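Local coordinates for protein tartronate semialdehyde reductase (Salmonella typhimurium, PDB 1VPD) that probably reduces tartronate semialdehyde to D-glycerate with NADH or NADPH, the last step in the breakdown of galactarate, at residues A222-P225 against M226-R230. Sequence-based numbering, arbitrary orientation.
Sequences AKAP and MVMDR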
loop_
_atom_site.group_PDB
_atom_site.type_symbol
_atom_site.label_atom_id
_atom_site.label_comp_id
_atom_site.label_asym_id
_atom_site.label_seq_id
_atom_site.Cartn_x
_atom_site.Cartn_y
_atom_site.Cartn_z
ATOM N N ALA A 222 9.579 2.658 13.056
ATOM C CA ALA A 222 8.351 3.362 12.678
ATOM C C ALA A 222 7.240 3.220 13.714
ATOM O O ALA A 222 6.529 4.189 13.988
ATOM C CB ALA A 222 7.833 2.869 11.333
ATOM N N LYS A 223 7.101 2.025 14.288
ATOM C CA LYS A 223 5.918 1.663 15.064
ATOM C C LYS A 223 6.110 1.630 16.572
ATOM O O LYS A 223 5.146 1.892 17.294
ATOM C CB LYS A 223 5.340 0.337 14.558
ATOM C CG LYS A 223 4.995 0.319 13.076
ATOM C CD LYS A 223 4.111 1.493 12.647
ATOM C CE LYS A 223 3.538 1.302 11.261
ATOM N NZ LYS A 223 2.605 2.426 10.911
ATOM N N ALA A 224 7.314 1.362 17.074
ATOM C CA ALA A 224 7.487 1.330 18.536
ATOM C C ALA A 224 7.151 2.684 19.167
ATOM O O ALA A 224 6.439 2.730 20.175
ATOM C CB ALA A 224 8.878 0.834 18.974
ATOM N N PRO A 225 7.639 3.780 18.589
ATOM C CA PRO A 225 7.275 5.106 19.114
ATOM C C PRO A 225 5.767 5.357 19.094
ATOM O O PRO A 225 5.240 5.913 20.074
ATOM C CB PRO A 225 8.052 6.063 18.202
ATOM C CG PRO A 225 9.226 5.241 17.762
ATOM C CD PRO A 225 8.605 3.889 17.483
HETATM N N MSE A 226 5.077 4.938 18.030
HETATM C CA MSE A 226 3.631 5.121 17.930
HETATM C C MSE A 226 2.909 4.377 19.041
HETATM O O MSE A 226 2.035 4.929 19.707
HETATM C CB MSE A 226 3.113 4.674 16.558
HETATM C CG MSE A 226 3.628 5.518 15.408
HETATM SE SE MSE A 226 2.881 5.006 13.684
HETATM C CE MSE A 226 0.981 5.376 13.999
ATOM N N VAL A 227 3.255 3.104 19.236
ATOM C CA VAL A 227 2.651 2.327 20.308
ATOM C C VAL A 227 2.872 3.008 21.660
ATOM O O VAL A 227 1.933 3.179 22.430
ATOM C CB VAL A 227 3.214 0.885 20.357
ATOM C CG1 VAL A 227 2.675 0.145 21.569
ATOM C CG2 VAL A 227 2.878 0.130 19.084
HETATM N N MSE A 228 4.108 3.390 21.951
HETATM C CA MSE A 228 4.425 3.864 23.276
HETATM C C MSE A 228 3.768 5.228 23.533
HETATM O O MSE A 228 3.399 5.521 24.672
HETATM C CB MSE A 228 5.942 3.904 23.487
HETATM C CG MSE A 228 6.558 2.513 23.547
HETATM SE SE MSE A 228 8.403 2.595 24.043
HETATM C CE MSE A 228 9.100 3.287 22.436
ATOM N N ASP A 229 3.591 6.012 22.472
ATOM C CA ASP A 229 2.915 7.321 22.549
ATOM C C ASP A 229 1.394 7.239 22.415
ATOM O O ASP A 229 0.687 8.276 22.485
ATOM C CB ASP A 229 3.475 8.268 21.489
ATOM C CG ASP A 229 4.904 8.680 21.769
ATOM O OD1 ASP A 229 5.332 8.610 22.928
ATOM O OD2 ASP A 229 5.677 9.053 20.887
ATOM N N ARG A 230 0.875 6.022 22.240
ATOM C CA ARG A 230 -0.554 5.752 22.105
ATOM C C ARG A 230 -1.120 6.448 20.863
ATOM O O ARG A 230 -2.266 6.911 20.860
ATOM C CB ARG A 230 -1.325 6.141 23.376
ATOM C CG ARG A 230 -0.615 5.780 24.700
ATOM C CD ARG A 230 -0.150 4.307 24.762
ATOM N NE ARG A 230 -1.270 3.392 24.681
ATOM C CZ ARG A 230 -1.159 2.075 24.483
ATOM N NH1 ARG A 230 0.033 1.526 24.301
ATOM N NH2 ARG A 230 -2.238 1.317 24.492
#
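K223 and M226 both set their CG beside the backbone N (chi1 -56° and -65°), and on the last two turns of the α-helix 218-228, which ends in a Schellman motif, the two side chains therefore run alongside each other in the same direction. The lysine bends at chi2 and is extended beyond it, whereas the selenomethionine stays extended until its methyl turns aside; NZ of K223 comes 3.8 Å from SE of M226, a van der Waals approach. The ammonium has its ionic partner in D281, a residue that M226 also touches, so this face of the turn rests against the loop that carries the aspartate.

The example illustrates how a helix accommodates an internal proline. P225 has no N-H to give to the turn before, and the helix kinks there, yet the N-H groups that follow it keep their i to i-4 bonds: V227 N to K223 O at 3.0 Å, nearly straight, then M228 N to A224 O at 3.0 Å and D229 N to P225 O at 2.9 Å. The last is the most bent of the three, at 149°. M228 folds back over the preceding turn, its CE reaching CB of A224 at 4.2 Å, and both side chains meet Y207 of helix 203-210. V227 and A224 touch M189 of the long helix 170-198, a packing of two helices within the helical C-terminal domain of this HIBADH-related enzyme.

At R230 the chain leaves helical geometry with positive phi, while D229 and R230 form salt bridges to R299 and E290, respectively. The carbonyl O of V227 receives the backbone N of R230 at 3.0 Å and, more weakly, NH1 of the same arginine at 3.1 Å.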